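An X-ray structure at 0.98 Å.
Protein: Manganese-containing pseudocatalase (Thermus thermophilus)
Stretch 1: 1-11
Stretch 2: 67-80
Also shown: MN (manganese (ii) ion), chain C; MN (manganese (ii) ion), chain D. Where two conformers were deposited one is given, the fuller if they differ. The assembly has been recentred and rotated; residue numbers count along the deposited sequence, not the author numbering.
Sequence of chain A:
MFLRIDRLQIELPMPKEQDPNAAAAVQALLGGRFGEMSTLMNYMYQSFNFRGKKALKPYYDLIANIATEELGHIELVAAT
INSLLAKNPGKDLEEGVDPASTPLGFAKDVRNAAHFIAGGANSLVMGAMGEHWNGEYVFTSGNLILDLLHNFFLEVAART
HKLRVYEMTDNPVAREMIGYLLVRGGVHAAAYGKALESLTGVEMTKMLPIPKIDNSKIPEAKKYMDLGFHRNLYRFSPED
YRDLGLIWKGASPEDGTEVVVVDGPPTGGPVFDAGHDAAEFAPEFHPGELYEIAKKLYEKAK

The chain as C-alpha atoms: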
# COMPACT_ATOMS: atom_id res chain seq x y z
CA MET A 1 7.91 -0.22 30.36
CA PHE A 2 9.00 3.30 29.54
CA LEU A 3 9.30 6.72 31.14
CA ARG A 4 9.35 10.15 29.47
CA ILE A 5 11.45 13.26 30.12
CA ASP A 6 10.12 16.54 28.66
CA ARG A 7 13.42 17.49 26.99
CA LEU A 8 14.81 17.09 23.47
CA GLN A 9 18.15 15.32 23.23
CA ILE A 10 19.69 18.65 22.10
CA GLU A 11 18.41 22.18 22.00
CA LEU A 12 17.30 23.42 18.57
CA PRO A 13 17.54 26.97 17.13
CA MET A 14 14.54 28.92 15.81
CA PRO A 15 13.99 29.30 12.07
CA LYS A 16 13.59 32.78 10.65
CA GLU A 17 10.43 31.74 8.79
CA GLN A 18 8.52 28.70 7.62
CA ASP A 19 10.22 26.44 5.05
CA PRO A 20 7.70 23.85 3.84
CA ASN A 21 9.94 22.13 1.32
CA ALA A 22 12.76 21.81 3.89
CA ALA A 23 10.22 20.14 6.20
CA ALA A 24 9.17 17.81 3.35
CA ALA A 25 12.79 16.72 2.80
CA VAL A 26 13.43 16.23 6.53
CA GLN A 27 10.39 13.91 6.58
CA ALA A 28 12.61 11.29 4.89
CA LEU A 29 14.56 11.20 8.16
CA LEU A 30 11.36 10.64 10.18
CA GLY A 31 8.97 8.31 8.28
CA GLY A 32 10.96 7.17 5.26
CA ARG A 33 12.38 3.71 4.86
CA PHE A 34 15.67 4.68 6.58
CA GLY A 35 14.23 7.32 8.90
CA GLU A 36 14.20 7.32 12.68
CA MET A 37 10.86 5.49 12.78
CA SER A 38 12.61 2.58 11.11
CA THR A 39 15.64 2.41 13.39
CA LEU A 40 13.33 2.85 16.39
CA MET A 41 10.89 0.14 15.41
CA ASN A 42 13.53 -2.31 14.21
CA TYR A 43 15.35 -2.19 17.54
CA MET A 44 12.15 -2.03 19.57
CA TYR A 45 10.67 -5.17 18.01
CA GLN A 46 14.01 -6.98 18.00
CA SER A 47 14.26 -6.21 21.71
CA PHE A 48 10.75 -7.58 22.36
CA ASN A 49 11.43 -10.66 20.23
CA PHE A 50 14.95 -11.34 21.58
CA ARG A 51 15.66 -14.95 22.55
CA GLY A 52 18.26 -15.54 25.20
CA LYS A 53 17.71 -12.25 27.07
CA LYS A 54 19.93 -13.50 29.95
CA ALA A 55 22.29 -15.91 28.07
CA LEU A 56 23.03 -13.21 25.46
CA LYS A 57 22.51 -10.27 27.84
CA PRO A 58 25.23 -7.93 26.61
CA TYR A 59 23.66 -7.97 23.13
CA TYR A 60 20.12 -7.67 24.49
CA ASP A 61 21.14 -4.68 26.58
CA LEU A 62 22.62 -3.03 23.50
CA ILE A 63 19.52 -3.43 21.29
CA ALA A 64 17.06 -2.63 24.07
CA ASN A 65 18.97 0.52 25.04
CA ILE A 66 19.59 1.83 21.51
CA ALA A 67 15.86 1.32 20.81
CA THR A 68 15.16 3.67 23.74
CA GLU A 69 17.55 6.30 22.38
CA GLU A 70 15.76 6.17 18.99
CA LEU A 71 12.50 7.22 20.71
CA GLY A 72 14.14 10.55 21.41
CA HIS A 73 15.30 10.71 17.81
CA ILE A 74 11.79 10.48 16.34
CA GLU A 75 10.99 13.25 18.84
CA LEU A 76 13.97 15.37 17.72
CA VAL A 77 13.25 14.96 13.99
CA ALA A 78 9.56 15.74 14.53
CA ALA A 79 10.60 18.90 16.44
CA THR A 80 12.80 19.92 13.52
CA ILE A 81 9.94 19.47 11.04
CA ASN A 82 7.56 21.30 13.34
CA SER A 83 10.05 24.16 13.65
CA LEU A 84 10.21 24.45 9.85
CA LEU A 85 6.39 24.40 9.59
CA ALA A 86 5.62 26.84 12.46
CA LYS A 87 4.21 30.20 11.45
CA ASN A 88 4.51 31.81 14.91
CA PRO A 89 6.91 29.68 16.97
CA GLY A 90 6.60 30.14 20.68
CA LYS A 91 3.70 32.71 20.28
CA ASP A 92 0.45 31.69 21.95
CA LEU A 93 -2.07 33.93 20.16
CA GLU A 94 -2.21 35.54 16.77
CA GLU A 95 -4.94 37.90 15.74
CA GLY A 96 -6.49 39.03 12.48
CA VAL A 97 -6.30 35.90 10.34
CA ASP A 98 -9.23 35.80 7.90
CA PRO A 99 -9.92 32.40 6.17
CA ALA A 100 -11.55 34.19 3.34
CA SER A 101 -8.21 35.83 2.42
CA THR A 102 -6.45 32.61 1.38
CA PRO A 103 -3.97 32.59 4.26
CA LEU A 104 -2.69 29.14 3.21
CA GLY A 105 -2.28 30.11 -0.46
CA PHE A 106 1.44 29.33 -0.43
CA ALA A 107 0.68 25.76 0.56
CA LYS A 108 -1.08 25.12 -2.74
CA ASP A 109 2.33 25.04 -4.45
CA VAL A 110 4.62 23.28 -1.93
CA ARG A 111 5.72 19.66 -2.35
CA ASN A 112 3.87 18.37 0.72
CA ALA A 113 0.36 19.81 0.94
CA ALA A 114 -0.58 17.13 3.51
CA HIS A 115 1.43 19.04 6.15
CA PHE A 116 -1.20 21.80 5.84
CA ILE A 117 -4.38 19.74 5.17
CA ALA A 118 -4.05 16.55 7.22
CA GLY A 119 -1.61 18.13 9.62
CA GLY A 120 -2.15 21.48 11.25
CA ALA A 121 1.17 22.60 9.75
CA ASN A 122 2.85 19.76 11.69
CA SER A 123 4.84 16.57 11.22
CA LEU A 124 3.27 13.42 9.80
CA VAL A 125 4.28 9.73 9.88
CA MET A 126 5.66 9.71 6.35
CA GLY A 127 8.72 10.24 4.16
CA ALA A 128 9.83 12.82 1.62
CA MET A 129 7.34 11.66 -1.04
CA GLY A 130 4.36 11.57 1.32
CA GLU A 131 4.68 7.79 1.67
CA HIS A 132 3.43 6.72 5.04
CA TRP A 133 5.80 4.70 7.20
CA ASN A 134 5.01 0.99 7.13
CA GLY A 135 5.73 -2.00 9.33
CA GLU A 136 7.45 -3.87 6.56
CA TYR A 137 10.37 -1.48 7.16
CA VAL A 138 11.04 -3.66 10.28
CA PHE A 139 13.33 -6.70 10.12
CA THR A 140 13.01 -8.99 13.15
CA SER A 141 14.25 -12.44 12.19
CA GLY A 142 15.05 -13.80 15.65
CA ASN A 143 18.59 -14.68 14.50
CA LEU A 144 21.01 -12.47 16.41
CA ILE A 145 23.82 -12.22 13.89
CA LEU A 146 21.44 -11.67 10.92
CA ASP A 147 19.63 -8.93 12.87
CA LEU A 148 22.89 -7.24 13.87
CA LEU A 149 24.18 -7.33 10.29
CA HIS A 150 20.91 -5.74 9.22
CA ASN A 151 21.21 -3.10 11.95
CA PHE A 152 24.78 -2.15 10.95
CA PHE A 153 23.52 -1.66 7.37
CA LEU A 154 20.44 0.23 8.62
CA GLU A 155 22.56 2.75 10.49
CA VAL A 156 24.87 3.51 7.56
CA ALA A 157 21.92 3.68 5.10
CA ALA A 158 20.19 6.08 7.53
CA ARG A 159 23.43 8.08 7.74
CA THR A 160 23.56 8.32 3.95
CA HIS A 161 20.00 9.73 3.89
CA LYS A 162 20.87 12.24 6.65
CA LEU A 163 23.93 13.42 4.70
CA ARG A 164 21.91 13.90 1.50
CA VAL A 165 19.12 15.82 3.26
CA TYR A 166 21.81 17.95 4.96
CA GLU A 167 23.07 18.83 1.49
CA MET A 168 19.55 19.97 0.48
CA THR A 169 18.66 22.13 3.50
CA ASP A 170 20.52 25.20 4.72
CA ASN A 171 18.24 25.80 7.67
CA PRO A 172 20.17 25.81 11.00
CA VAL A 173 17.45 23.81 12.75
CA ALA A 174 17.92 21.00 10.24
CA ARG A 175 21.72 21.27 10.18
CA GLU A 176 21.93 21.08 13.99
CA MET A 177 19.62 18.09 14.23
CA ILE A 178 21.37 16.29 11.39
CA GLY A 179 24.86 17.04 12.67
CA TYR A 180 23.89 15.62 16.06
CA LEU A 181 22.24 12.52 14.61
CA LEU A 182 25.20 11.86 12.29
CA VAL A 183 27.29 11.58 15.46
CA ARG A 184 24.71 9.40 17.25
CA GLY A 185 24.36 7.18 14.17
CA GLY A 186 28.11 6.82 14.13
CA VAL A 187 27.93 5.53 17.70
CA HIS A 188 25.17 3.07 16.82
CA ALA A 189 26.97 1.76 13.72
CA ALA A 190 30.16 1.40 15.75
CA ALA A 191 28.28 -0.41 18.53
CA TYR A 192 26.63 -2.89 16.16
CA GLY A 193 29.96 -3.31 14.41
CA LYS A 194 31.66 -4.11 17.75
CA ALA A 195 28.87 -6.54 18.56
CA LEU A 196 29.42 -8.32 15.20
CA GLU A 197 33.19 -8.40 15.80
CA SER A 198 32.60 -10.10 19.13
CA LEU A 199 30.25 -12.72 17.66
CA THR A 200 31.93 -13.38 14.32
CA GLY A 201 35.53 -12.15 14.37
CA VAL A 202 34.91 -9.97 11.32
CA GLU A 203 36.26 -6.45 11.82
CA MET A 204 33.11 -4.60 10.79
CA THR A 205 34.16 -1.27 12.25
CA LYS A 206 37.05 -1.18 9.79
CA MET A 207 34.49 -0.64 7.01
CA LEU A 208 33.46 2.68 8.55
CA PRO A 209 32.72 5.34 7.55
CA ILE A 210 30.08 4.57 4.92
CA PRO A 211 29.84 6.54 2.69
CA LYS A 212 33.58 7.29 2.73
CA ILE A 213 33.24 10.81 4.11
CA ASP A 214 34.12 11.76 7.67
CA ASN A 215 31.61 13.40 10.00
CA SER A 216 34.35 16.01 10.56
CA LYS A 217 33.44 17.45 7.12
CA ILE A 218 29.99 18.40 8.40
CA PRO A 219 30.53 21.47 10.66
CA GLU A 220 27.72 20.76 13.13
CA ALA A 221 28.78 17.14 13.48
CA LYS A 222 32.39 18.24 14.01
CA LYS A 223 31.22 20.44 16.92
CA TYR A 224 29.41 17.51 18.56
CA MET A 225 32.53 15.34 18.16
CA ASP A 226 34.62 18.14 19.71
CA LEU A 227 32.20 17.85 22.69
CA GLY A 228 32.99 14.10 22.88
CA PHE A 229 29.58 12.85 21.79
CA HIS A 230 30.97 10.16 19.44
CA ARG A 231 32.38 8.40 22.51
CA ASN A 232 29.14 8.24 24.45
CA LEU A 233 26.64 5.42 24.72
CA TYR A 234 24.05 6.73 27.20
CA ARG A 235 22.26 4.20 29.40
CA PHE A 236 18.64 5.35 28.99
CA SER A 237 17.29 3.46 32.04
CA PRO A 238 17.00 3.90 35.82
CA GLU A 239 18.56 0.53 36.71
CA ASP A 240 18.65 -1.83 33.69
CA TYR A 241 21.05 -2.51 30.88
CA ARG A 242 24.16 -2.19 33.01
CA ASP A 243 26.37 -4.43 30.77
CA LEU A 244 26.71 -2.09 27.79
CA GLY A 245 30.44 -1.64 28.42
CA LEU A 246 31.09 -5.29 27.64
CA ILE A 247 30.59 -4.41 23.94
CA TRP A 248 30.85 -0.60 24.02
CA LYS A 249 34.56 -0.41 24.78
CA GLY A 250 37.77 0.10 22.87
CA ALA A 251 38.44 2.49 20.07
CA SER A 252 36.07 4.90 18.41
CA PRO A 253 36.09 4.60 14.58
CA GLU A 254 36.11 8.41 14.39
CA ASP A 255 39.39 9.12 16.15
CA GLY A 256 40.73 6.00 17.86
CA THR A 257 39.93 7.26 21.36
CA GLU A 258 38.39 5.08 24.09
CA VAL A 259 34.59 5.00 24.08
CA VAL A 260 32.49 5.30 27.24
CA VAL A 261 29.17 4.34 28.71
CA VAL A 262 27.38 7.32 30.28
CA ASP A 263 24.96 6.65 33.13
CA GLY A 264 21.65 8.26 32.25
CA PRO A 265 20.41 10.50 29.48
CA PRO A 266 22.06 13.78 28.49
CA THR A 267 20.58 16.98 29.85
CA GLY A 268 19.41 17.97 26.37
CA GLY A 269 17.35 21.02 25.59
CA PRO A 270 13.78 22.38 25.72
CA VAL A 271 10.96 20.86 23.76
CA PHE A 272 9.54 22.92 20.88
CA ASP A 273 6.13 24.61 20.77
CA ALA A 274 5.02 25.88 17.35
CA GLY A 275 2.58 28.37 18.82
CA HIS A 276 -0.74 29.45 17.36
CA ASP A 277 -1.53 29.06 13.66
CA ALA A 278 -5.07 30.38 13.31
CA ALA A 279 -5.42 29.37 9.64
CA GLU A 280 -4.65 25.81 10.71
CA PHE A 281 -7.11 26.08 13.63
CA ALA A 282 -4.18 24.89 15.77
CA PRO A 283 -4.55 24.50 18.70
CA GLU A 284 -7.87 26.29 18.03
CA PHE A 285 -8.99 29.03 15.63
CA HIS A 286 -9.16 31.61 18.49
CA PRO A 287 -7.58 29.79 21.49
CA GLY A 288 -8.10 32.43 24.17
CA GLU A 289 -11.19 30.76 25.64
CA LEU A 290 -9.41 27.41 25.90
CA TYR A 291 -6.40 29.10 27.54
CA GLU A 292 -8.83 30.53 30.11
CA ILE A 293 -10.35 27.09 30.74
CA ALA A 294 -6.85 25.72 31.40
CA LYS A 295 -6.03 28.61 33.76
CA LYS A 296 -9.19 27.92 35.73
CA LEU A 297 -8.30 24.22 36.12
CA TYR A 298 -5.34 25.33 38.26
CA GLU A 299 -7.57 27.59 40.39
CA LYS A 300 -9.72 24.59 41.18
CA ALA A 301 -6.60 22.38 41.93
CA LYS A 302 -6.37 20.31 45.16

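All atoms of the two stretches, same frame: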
# COMPACT_ATOMS: atom_id res chain seq x y z
N MET A 1 8.69 -1.49 30.15
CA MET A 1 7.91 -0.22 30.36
C MET A 1 8.85 0.93 30.03
O MET A 1 10.06 0.74 29.98
CB MET A 1 7.38 -0.08 31.80
CG MET A 1 6.25 -1.02 32.15
SD MET A 1 5.59 -0.70 33.81
CE MET A 1 6.84 -1.52 34.78
N PHE A 2 8.26 2.12 29.90
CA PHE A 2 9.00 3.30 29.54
C PHE A 2 8.59 4.50 30.37
O PHE A 2 7.46 4.57 30.88
CB PHE A 2 8.79 3.63 28.04
CG PHE A 2 9.35 2.55 27.15
CD1 PHE A 2 8.65 1.38 26.88
CD2 PHE A 2 10.66 2.68 26.63
CE1 PHE A 2 9.22 0.36 26.11
CE2 PHE A 2 11.21 1.70 25.84
CZ PHE A 2 10.49 0.53 25.61
N LEU A 3 9.52 5.44 30.49
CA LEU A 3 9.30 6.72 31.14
C LEU A 3 9.66 7.81 30.14
O LEU A 3 10.45 7.59 29.22
CB LEU A 3 10.17 6.90 32.38
CG LEU A 3 10.06 5.79 33.45
CD1 LEU A 3 11.13 6.02 34.53
CD2 LEU A 3 8.65 5.73 34.05
N ARG A 4 9.12 9.01 30.36
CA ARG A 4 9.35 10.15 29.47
C ARG A 4 9.91 11.34 30.27
O ARG A 4 9.47 11.61 31.39
CB ARG A 4 8.05 10.53 28.80
CG ARG A 4 8.17 11.60 27.74
CD ARG A 4 6.84 11.82 27.04
NE ARG A 4 6.96 12.78 25.96
CZ ARG A 4 6.18 12.77 24.89
NH1 ARG A 4 5.20 11.90 24.74
NH2 ARG A 4 6.42 13.65 23.90
N ILE A 5 10.84 12.04 29.63
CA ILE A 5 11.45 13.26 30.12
C ILE A 5 11.10 14.35 29.09
O ILE A 5 11.31 14.16 27.89
CB ILE A 5 12.98 13.11 30.20
CG1 ILE A 5 13.37 12.01 31.18
CG2 ILE A 5 13.65 14.43 30.56
CD1 ILE A 5 14.81 11.51 31.00
N ASP A 6 10.59 15.49 29.56
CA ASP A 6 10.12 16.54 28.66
C ASP A 6 11.29 17.45 28.22
O ASP A 6 11.31 18.65 28.49
CB ASP A 6 8.99 17.35 29.30
CG ASP A 6 8.13 18.06 28.25
OD1 ASP A 6 7.70 17.36 27.27
OD2 ASP A 6 7.85 19.26 28.41
N ARG A 7 12.22 16.84 27.50
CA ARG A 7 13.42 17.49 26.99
C ARG A 7 13.77 16.83 25.65
O ARG A 7 13.72 15.61 25.55
CB ARG A 7 14.63 17.29 27.91
CG ARG A 7 14.49 17.94 29.27
CD ARG A 7 14.73 19.45 29.25
NE ARG A 7 16.17 19.74 29.12
CZ ARG A 7 16.68 20.97 29.14
NH1 ARG A 7 15.91 22.03 29.18
NH2 ARG A 7 18.00 21.13 29.13
N LEU A 8 14.19 17.63 24.69
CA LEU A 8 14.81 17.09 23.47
C LEU A 8 16.23 16.69 23.77
O LEU A 8 16.88 17.23 24.67
CB LEU A 8 14.82 18.12 22.36
CG LEU A 8 13.44 18.57 21.89
CD1 LEU A 8 13.59 19.64 20.81
CD2 LEU A 8 12.62 17.39 21.39
N GLN A 9 16.80 15.78 22.95
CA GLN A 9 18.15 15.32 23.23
C GLN A 9 19.19 16.40 23.04
O GLN A 9 20.28 16.32 23.62
CB GLN A 9 18.46 14.04 22.39
CG GLN A 9 19.65 13.30 22.88
CD GLN A 9 19.84 11.92 22.26
OE1 GLN A 9 18.90 11.34 21.75
NE2 GLN A 9 21.02 11.40 22.31
N ILE A 10 18.92 17.41 22.19
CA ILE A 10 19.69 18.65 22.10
C ILE A 10 18.70 19.80 22.01
O ILE A 10 17.56 19.61 21.57
CB ILE A 10 20.63 18.73 20.88
CG1 ILE A 10 19.91 18.51 19.57
CG2 ILE A 10 21.86 17.82 21.05
CD1 ILE A 10 20.64 18.94 18.35
N GLU A 11 19.17 20.99 22.32
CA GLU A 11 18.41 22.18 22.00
C GLU A 11 18.44 22.41 20.49
O GLU A 11 19.41 22.07 19.81
CB GLU A 11 18.70 23.42 22.75
CG GLU A 11 19.85 24.14 22.19
CD GLU A 11 21.18 23.72 22.59
OE1 GLU A 11 21.27 22.60 23.14
OE2 GLU A 11 22.16 24.47 22.42
N ALA A 67 17.26 1.08 21.15
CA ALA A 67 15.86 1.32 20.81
C ALA A 67 15.33 2.53 21.59
O ALA A 67 14.58 3.36 21.07
CB ALA A 67 15.02 0.10 21.14
N THR A 68 15.65 2.58 22.89
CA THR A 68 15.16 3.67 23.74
C THR A 68 15.70 5.01 23.27
O THR A 68 14.99 6.01 23.24
CB THR A 68 15.51 3.40 25.20
OG1 THR A 68 15.08 2.09 25.53
CG2 THR A 68 14.84 4.40 26.12
N GLU A 69 17.00 5.06 22.91
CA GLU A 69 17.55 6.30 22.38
C GLU A 69 16.77 6.74 21.12
O GLU A 69 16.50 7.93 20.93
CB GLU A 69 19.05 6.17 22.05
CG GLU A 69 19.56 7.52 21.56
CD GLU A 69 21.05 7.68 21.34
OE1 GLU A 69 21.83 6.72 21.57
OE2 GLU A 69 21.42 8.80 20.88
N GLU A 70 16.43 5.78 20.23
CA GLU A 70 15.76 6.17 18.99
C GLU A 70 14.39 6.78 19.25
O GLU A 70 13.91 7.57 18.40
CB GLU A 70 15.64 4.98 18.03
CG GLU A 70 16.92 4.25 17.64
CD GLU A 70 17.96 5.03 16.85
OE1 GLU A 70 17.91 6.23 16.83
OE2 GLU A 70 18.90 4.38 16.35
N LEU A 71 13.74 6.51 20.38
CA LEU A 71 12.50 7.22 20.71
C LEU A 71 12.73 8.72 20.74
O LEU A 71 11.91 9.52 20.27
CB LEU A 71 11.94 6.77 22.08
CG LEU A 71 11.33 5.38 22.13
CD1 LEU A 71 11.16 4.94 23.59
CD2 LEU A 71 9.99 5.35 21.42
N GLY A 72 13.82 9.15 21.38
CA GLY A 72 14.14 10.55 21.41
C GLY A 72 14.54 11.10 20.07
O GLY A 72 14.49 12.32 19.84
N HIS A 73 14.98 10.23 19.15
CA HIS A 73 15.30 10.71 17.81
C HIS A 73 14.06 10.95 16.96
O HIS A 73 14.04 11.94 16.22
CB HIS A 73 16.27 9.78 17.11
CG HIS A 73 17.58 9.69 17.75
ND1 HIS A 73 18.62 8.97 17.18
CD2 HIS A 73 18.03 10.23 18.93
CE1 HIS A 73 19.64 9.08 18.03
NE2 HIS A 73 19.32 9.84 19.09
N ILE A 74 13.02 10.11 17.04
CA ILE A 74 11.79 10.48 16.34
C ILE A 74 11.29 11.80 16.89
O ILE A 74 10.79 12.66 16.15
CB ILE A 74 10.69 9.38 16.30
CG1 ILE A 74 10.14 8.98 17.65
CG2 ILE A 74 11.18 8.17 15.51
CD1 ILE A 74 8.78 8.25 17.55
N GLU A 75 11.42 12.00 18.21
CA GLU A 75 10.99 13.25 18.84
C GLU A 75 11.77 14.44 18.28
O GLU A 75 11.22 15.49 17.97
CB GLU A 75 11.19 13.09 20.36
CG GLU A 75 10.73 14.29 21.13
CD GLU A 75 11.04 14.21 22.63
OE1 GLU A 75 11.92 13.36 23.03
OE2 GLU A 75 10.42 15.01 23.37
N LEU A 76 13.11 14.27 18.18
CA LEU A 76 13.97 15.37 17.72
C LEU A 76 13.69 15.73 16.25
O LEU A 76 13.67 16.90 15.88
CB LEU A 76 15.42 14.99 17.94
CG LEU A 76 16.45 16.08 17.64
CD1 LEU A 76 16.29 17.22 18.67
CD2 LEU A 76 17.85 15.52 17.70
N VAL A 77 13.54 14.68 15.40
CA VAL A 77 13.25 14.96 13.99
C VAL A 77 11.87 15.60 13.84
O VAL A 77 11.72 16.56 13.07
CB VAL A 77 13.42 13.70 13.13
CG1 VAL A 77 13.13 14.06 11.66
CG2 VAL A 77 14.85 13.15 13.25
N ALA A 78 10.86 15.11 14.58
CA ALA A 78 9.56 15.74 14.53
C ALA A 78 9.66 17.22 14.94
O ALA A 78 9.01 18.08 14.34
CB ALA A 78 8.56 14.99 15.39
N ALA A 79 10.44 17.51 15.99
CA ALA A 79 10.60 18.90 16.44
C ALA A 79 11.23 19.77 15.37
O ALA A 79 10.89 20.96 15.24
CB ALA A 79 11.42 18.96 17.73
N THR A 80 12.16 19.21 14.60
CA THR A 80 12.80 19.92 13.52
C THR A 80 11.78 20.27 12.42
O THR A 80 11.70 21.40 11.95
CB THR A 80 13.96 19.07 12.95
OG1 THR A 80 14.91 18.80 13.99
CG2 THR A 80 14.66 19.77 11.83
MN MN C . 18.62 7.66 15.40
MN MN D . 20.59 5.02 15.23
O HOH W 1 8.51 15.16 25.35
O HOH W 2 16.95 9.95 22.75
O HOH W 3 14.60 14.05 22.02
O HOH W 4 18.83 5.92 14.30
O HOH W 5 20.10 8.92 14.30

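The N-terminal segment lies along one side of the helix formed by residues 67-80. Its strand, residues 2-4, makes an angle of 36° with the helix, and the two axes come no closer than 10.9 Å. Side chains must therefore bridge the gap at this end. Further along, the segment moves in, and the CA atoms of Leu8 and Leu76 are 6.1 Å apart.

Phe2 points toward the helix and fills the space beside Thr68 and Leu71. Phe2 CD2 lies 3.8 Å from Leu71 CD1. The edge of the ring meets Thr68, with Phe2 CE2 3.9 Å from Thr68 OG1.

Leu8 is the main apolar bump. Its CA-to-CB bond runs sideways, but the end of the side chain comes nearer to the helix. The two methyls enter a hollow between Glu75 and Ala79, one helical turn apart. Leu8 CD2 is 3.6 Å from Glu75 CG, the aliphatic part of that side chain. Leu8 CD1 is 3.8 Å from Ala79 CB. Leu76 closes another side, with Leu76 CD1 4.1 Å from Leu8 CB. The same Leu76 CD1 also meets Ile10 CG1 at 3.9 Å, so this one methyl touches both residues.

Gln9 points toward the helix and reaches over Gly72. No side chain at Gly72 stands beneath it, although a CB there would have room. The end of the extended Gln9 side chain faces both Glu69 and His73. Gln9 NE2 donates a hydrogen bond to Glu69 OE2 at 3.0 Å, nearly straight at 171°. Gln9 OE1 lies 3.1 Å from His73 NE2, at the edge of the imidazole. His73 NE2 also makes a weak hydrogen bond to Glu69 OE2, at 2.9 Å. The other ring nitrogen, His73 ND1, binds manganese of chain C at 2.2 Å. Gln9 thus packs against the outer side of a metal ligand.

Water fills the gaps that side chains leave. Water 3 accepts from Gln9 N at 2.9 Å and donates to Gly72 O at 2.8 Å and Glu75 OE1 at 2.9 Å. It ties the backbone of the segment to the helix beside Gly72. At the end of the strand, Arg4 faces Glu75, which carries the opposite charge, but Arg4 NH2 and Glu75 OE2 are 4.3 Å apart, beyond a salt bridge. Water 1 links them: it accepts from Arg4 NE at 2.9 Å and donates to Glu75 OE2 at 2.8 Å. It also donates to Asp6 OD1 at 3.0 Å.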